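Local structure of DNA-binding protein reb1 (Schizosaccharomyces pombe, 5EYB) at residues G97-Q102 and A154-H159. The protein binds specific DNA sites in the rDNA spacer and upstream of many genes, and has a role in terminating transcription by RNA polymerase I. Numbering follows the deposited sequence.
Sequences GDFGVQ and AKSIYH. With nucleotides of chain C; nucleotides of chain B.
Phe99, in the loop ahead of helix 101-116, sets its ring against the start of helix 154-164, meeting Ser156 and Ile157. The CZ corner points at the helix backbone, 4.0 Å from Ile157 CA, which lies at the ring edge near its plane. Ser156 comes in obliquely, with OG 3.5 Å from Phe99 CE1. That hydroxyl is turned to the DNA: with OG opposite the backbone N (chi1 172°), it donates to OP2 of DT17 of chain C at 2.7 Å. From the loop side, Gly97 N gives its hydrogen to OP1 of the same phosphate at 2.9 Å, at an angle of 153°, so both segments hold one phosphate. Both lie in a Myb-associated domain of the helix-turn-helix clan, and helix 154-164 serves as its DNA-reading helix. Lys155, bent at chi2 (60°), extends across to the other strand and bonds N7 of DG8 of chain B through NZ at 3.0 Å, with a weak second bond to O6. Tyr158 OH holds OP2 of that nucleotide at 2.8 Å, and His159 lays CD2 3.5 Å from the methyl C7 of DT17 of chain C. Arg152 makes a cation-pi contact with Phe99, whose ring also stacks on His160, and hydrogen-bonds the carbonyls of Gly97 and Asp98. Were Phe99 cut back to an alanine, Ser156 and Ile157 would probably face a gap, and Arg152 and His160 would lose their aromatic partner.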
ATOM      1  N   GLY A  97      12.617   9.469  -3.462  1.00 54.65           N
ATOM      2  CA  GLY A  97      11.265   8.959  -3.587  1.00 53.12           C
ATOM      3  C   GLY A  97      10.655   9.275  -4.936  1.00 61.20           C
ATOM      4  O   GLY A  97      11.366   9.389  -5.932  1.00 64.99           O
ATOM      5  N   ASP A  98       9.333   9.427  -4.957  1.00 56.15           N
ATOM      6  CA  ASP A  98       8.594   9.646  -6.195  1.00 53.77           C
ATOM      7  C   ASP A  98       9.135  10.824  -6.996  1.00 56.72           C
ATOM      8  O   ASP A  98       9.600  11.816  -6.436  1.00 58.16           O
ATOM      9  CB  ASP A  98       7.107   9.856  -5.899  1.00 54.76           C
ATOM     10  CG  ASP A  98       6.403   8.569  -5.494  1.00 64.91           C
ATOM     11  OD1 ASP A  98       6.940   7.481  -5.784  1.00 68.07           O
ATOM     12  OD2 ASP A  98       5.311   8.643  -4.894  1.00 67.09           O
ATOM     13  N   PHE A  99       9.080  10.690  -8.316  1.00 67.46           N
ATOM     14  CA  PHE A  99       9.582  11.708  -9.225  1.00 67.99           C
ATOM     15  C   PHE A  99       8.552  12.800  -9.460  1.00 66.01           C
ATOM     16  O   PHE A  99       7.388  12.518  -9.725  1.00 75.00           O
ATOM     17  CB  PHE A  99       9.987  11.076 -10.555  1.00 55.63           C
ATOM     18  CG  PHE A  99      11.361  10.477 -10.546  1.00 58.26           C
ATOM     19  CD1 PHE A  99      11.669   9.425  -9.705  1.00 57.89           C
ATOM     20  CD2 PHE A  99      12.344  10.963 -11.390  1.00 61.68           C
ATOM     21  CE1 PHE A  99      12.939   8.874  -9.699  1.00 65.95           C
ATOM     22  CE2 PHE A  99      13.613  10.414 -11.390  1.00 64.45           C
ATOM     23  CZ  PHE A  99      13.909   9.369 -10.544  1.00 63.72           C
ATOM     24  N   GLY A 100       8.993  14.048  -9.362  1.00 63.63           N
ATOM     25  CA  GLY A 100       8.124  15.184  -9.604  1.00 60.54           C
ATOM     26  C   GLY A 100       7.771  15.313 -11.071  1.00 59.80           C
ATOM     27  O   GLY A 100       8.493  14.822 -11.939  1.00 66.20           O
ATOM     28  N   VAL A 101       6.659  15.986 -11.345  1.00 71.40           N
ATOM     29  CA  VAL A 101       6.150  16.133 -12.703  1.00 78.21           C
ATOM     30  C   VAL A 101       7.140  16.840 -13.631  1.00 75.34           C
ATOM     31  O   VAL A 101       7.129  16.620 -14.842  1.00 73.14           O
ATOM     32  CB  VAL A 101       4.814  16.904 -12.709  1.00 82.70           C
ATOM     33  CG1 VAL A 101       3.764  16.144 -11.913  1.00 78.90           C
ATOM     34  CG2 VAL A 101       4.999  18.308 -12.146  1.00 85.93           C
ATOM     35  N   GLN A 102       7.999  17.681 -13.063  1.00 79.18           N
ATOM     36  CA  GLN A 102       8.985  18.400 -13.860  1.00 82.79           C
ATOM     37  C   GLN A 102      10.188  17.511 -14.149  1.00 78.52           C
ATOM     38  O   GLN A 102      10.851  17.662 -15.172  1.00 66.63           O
ATOM     39  CB  GLN A 102       9.430  19.681 -13.150  1.00 87.49           C
ATOM     40  CG  GLN A 102      10.292  20.599 -14.008  1.00 98.07           C
ATOM     41  CD  GLN A 102       9.531  21.186 -15.183  1.00110.42           C
ATOM     42  OE1 GLN A 102       8.304  21.288 -15.155  1.00114.66           O
ATOM     43  NE2 GLN A 102      10.258  21.576 -16.225  1.00113.18           N
ATOM     44  N   ALA A 154      22.115   9.760  -8.863  1.00 56.62           N
ATOM     45  CA  ALA A 154      22.156   9.275 -10.236  1.00 54.96           C
ATOM     46  C   ALA A 154      21.606   7.857 -10.362  1.00 55.57           C
ATOM     47  O   ALA A 154      21.120   7.473 -11.421  1.00 51.19           O
ATOM     48  CB  ALA A 154      23.574   9.341 -10.774  1.00 56.98           C
ATOM     49  N   LYS A 155      21.680   7.089  -9.277  1.00 58.88           N
ATOM     50  CA  LYS A 155      21.198   5.711  -9.276  1.00 60.14           C
ATOM     51  C   LYS A 155      19.673   5.661  -9.274  1.00 62.39           C
ATOM     52  O   LYS A 155      19.067   4.750  -9.844  1.00 66.63           O
ATOM     53  CB  LYS A 155      21.751   4.951  -8.072  1.00 52.82           C
ATOM     54  CG  LYS A 155      21.665   3.441  -8.207  1.00 51.62           C
ATOM     55  CD  LYS A 155      22.456   2.959  -9.415  1.00 54.93           C
ATOM     56  CE  LYS A 155      22.526   1.439  -9.482  1.00 55.81           C
ATOM     57  NZ  LYS A 155      23.430   0.978 -10.575  1.00 57.35           N
ATOM     58  N   SER A 156      19.062   6.642  -8.619  1.00 57.95           N
ATOM     59  CA  SER A 156      17.611   6.765  -8.585  1.00 56.78           C
ATOM     60  C   SER A 156      17.071   7.005  -9.986  1.00 58.21           C
ATOM     61  O   SER A 156      16.075   6.402 -10.400  1.00 56.88           O
ATOM     62  CB  SER A 156      17.191   7.903  -7.653  1.00 59.66           C
ATOM     63  OG  SER A 156      15.801   8.159  -7.745  1.00 51.27           O
ATOM     64  N   ILE A 157      17.742   7.895 -10.709  1.00 48.74           N
ATOM     65  CA  ILE A 157      17.373   8.226 -12.077  1.00 49.95           C
ATOM     66  C   ILE A 157      17.565   7.022 -12.996  1.00 57.93           C
ATOM     67  O   ILE A 157      16.746   6.766 -13.879  1.00 60.61           O
ATOM     68  CB  ILE A 157      18.201   9.417 -12.597  1.00 55.66           C
ATOM     69  CG1 ILE A 157      18.172  10.561 -11.579  1.00 51.63           C
ATOM     70  CG2 ILE A 157      17.695   9.880 -13.956  1.00 50.19           C
ATOM     71  CD1 ILE A 157      19.103  11.703 -11.913  1.00 53.53           C
ATOM     72  N   TYR A 158      18.648   6.284 -12.774  1.00 56.26           N
ATOM     73  CA  TYR A 158      18.950   5.090 -13.550  1.00 47.82           C
ATOM     74  C   TYR A 158      17.857   4.023 -13.408  1.00 53.20           C
ATOM     75  O   TYR A 158      17.421   3.443 -14.404  1.00 46.00           O
ATOM     76  CB  TYR A 158      20.309   4.527 -13.128  1.00 47.69           C
ATOM     77  CG  TYR A 158      20.608   3.132 -13.646  1.00 54.97           C
ATOM     78  CD1 TYR A 158      21.085   2.934 -14.937  1.00 48.58           C
ATOM     79  CD2 TYR A 158      20.433   2.017 -12.834  1.00 46.63           C
ATOM     80  CE1 TYR A 158      21.362   1.668 -15.405  1.00 48.92           C
ATOM     81  CE2 TYR A 158      20.710   0.750 -13.292  1.00 46.91           C
ATOM     82  CZ  TYR A 158      21.177   0.578 -14.577  1.00 50.42           C
ATOM     83  OH  TYR A 158      21.450  -0.692 -15.035  1.00 51.49           O
ATOM     84  N   HIS A 159      17.414   3.771 -12.177  1.00 55.65           N
ATOM     85  CA  HIS A 159      16.348   2.796 -11.935  1.00 48.25           C
ATOM     86  C   HIS A 159      15.031   3.259 -12.534  1.00 50.30           C
ATOM     87  O   HIS A 159      14.291   2.470 -13.123  1.00 53.65           O
ATOM     88  CB  HIS A 159      16.161   2.545 -10.439  1.00 44.99           C
ATOM     89  CG  HIS A 159      17.219   1.680  -9.828  1.00 47.09           C
ATOM     90  ND1 HIS A 159      17.714   0.555 -10.450  1.00 47.83           N
ATOM     91  CD2 HIS A 159      17.872   1.775  -8.645  1.00 45.48           C
ATOM     92  CE1 HIS A 159      18.629  -0.005  -9.678  1.00 48.34           C
ATOM     93  NE2 HIS A 159      18.743   0.716  -8.576  1.00 49.03           N
TER
ATOM     94  P    DT C  17      14.460   6.346  -4.896  1.00 56.56           P
ATOM     95  OP1  DT C  17      14.710   7.676  -4.301  1.00 58.54           O
ATOM     96  OP2  DT C  17      15.061   6.010  -6.208  1.00 56.89           O
ATOM     97  O5'  DT C  17      14.925   5.239  -3.852  1.00 49.66           O
ATOM     98  C5'  DT C  17      14.390   5.233  -2.548  1.00 45.75           C
ATOM     99  C4'  DT C  17      15.179   4.296  -1.656  1.00 46.45           C
ATOM    100  O4'  DT C  17      14.942   2.920  -2.060  1.00 48.99           O
ATOM    101  C3'  DT C  17      16.695   4.491  -1.685  1.00 49.91           C
ATOM    102  O3'  DT C  17      17.208   4.310  -0.378  1.00 57.27           O
ATOM    103  C2'  DT C  17      17.166   3.386  -2.631  1.00 52.94           C
ATOM    104  C1'  DT C  17      16.175   2.277  -2.307  1.00 50.75           C
ATOM    105  N1   DT C  17      15.975   1.295  -3.414  1.00 48.85           N
ATOM    106  C2   DT C  17      16.224  -0.042  -3.183  1.00 51.35           C
ATOM    107  O2   DT C  17      16.617  -0.477  -2.113  1.00 53.68           O
ATOM    108  N3   DT C  17      15.994  -0.858  -4.253  1.00 52.25           N
ATOM    109  C4   DT C  17      15.549  -0.487  -5.510  1.00 52.42           C
ATOM    110  O4   DT C  17      15.373  -1.302  -6.409  1.00 55.19           O
ATOM    111  C5   DT C  17      15.306   0.922  -5.689  1.00 49.15           C
ATOM    112  C7   DT C  17      14.821   1.437  -7.014  1.00 42.65           C
ATOM    113  C6   DT C  17      15.524   1.739  -4.642  1.00 49.97           C
TER
ATOM    114  P    DG B   8      23.620  -1.516 -17.880  1.00 62.01           P
ATOM    115  OP1  DG B   8      23.788  -2.139 -19.211  1.00 64.63           O
ATOM    116  OP2  DG B   8      22.467  -0.626 -17.623  1.00 53.28           O
ATOM    117  O5'  DG B   8      23.597  -2.674 -16.781  1.00 48.66           O
ATOM    118  C5'  DG B   8      24.658  -3.607 -16.734  1.00 49.94           C
ATOM    119  C4'  DG B   8      24.276  -4.843 -15.935  1.00 53.31           C
ATOM    120  O4'  DG B   8      24.683  -4.685 -14.552  1.00 53.63           O
ATOM    121  C3'  DG B   8      22.791  -5.188 -15.908  1.00 56.06           C
ATOM    122  O3'  DG B   8      22.648  -6.604 -15.967  1.00 64.40           O
ATOM    123  C2'  DG B   8      22.327  -4.621 -14.565  1.00 53.28           C
ATOM    124  C1'  DG B   8      23.565  -4.805 -13.693  1.00 53.54           C
ATOM    125  N9   DG B   8      23.710  -3.799 -12.643  1.00 54.88           N
ATOM    126  C8   DG B   8      23.606  -2.436 -12.785  1.00 55.35           C
ATOM    127  N7   DG B   8      23.808  -1.781 -11.676  1.00 57.31           N
ATOM    128  C5   DG B   8      24.074  -2.773 -10.739  1.00 55.99           C
ATOM    129  C6   DG B   8      24.371  -2.667  -9.357  1.00 55.33           C
ATOM    130  O6   DG B   8      24.462  -1.645  -8.666  1.00 58.12           O
ATOM    131  N1   DG B   8      24.575  -3.913  -8.778  1.00 52.06           N
ATOM    132  C2   DG B   8      24.500  -5.111  -9.443  1.00 52.26           C
ATOM    133  N2   DG B   8      24.728  -6.209  -8.709  1.00 54.22           N
ATOM    134  N3   DG B   8      24.223  -5.226 -10.738  1.00 52.33           N
ATOM    135  C4   DG B   8      24.023  -4.019 -11.319  1.00 51.60           C
TER
ATOM    136  P    DC C  16       9.872   5.118  -9.705  1.00 55.08           P
ATOM    137  OP1  DC C  16       9.983   6.523 -10.146  1.00 62.73           O
ATOM    138  OP2  DC C  16      10.442   4.035 -10.537  1.00 57.62           O
ATOM    139  O5'  DC C  16      10.527   4.991  -8.260  1.00 56.18           O
ATOM    140  C5'  DC C  16      10.025   5.754  -7.189  1.00 55.10           C
ATOM    141  C4'  DC C  16      10.766   5.408  -5.920  1.00 51.43           C
ATOM    142  O4'  DC C  16      10.429   4.051  -5.528  1.00 51.49           O
ATOM    143  C3'  DC C  16      12.295   5.450  -6.050  1.00 47.56           C
ATOM    144  O3'  DC C  16      12.869   6.144  -4.965  1.00 44.22           O
ATOM    145  C2'  DC C  16      12.697   3.984  -6.034  1.00 52.58           C
ATOM    146  C1'  DC C  16      11.608   3.371  -5.177  1.00 51.87           C
ATOM    147  N1   DC C  16      11.425   1.932  -5.439  1.00 45.33           N
ATOM    148  C2   DC C  16      11.699   1.007  -4.431  1.00 46.85           C
ATOM    149  O2   DC C  16      12.064   1.416  -3.325  1.00 52.83           O
ATOM    150  N3   DC C  16      11.545  -0.313  -4.694  1.00 49.78           N
ATOM    151  C4   DC C  16      11.148  -0.709  -5.906  1.00 46.22           C
ATOM    152  N4   DC C  16      11.007  -2.021  -6.122  1.00 49.03           N
ATOM    153  C5   DC C  16      10.877   0.222  -6.947  1.00 42.96           C
ATOM    154  C6   DC C  16      11.038   1.519  -6.674  1.00 43.46           C
TER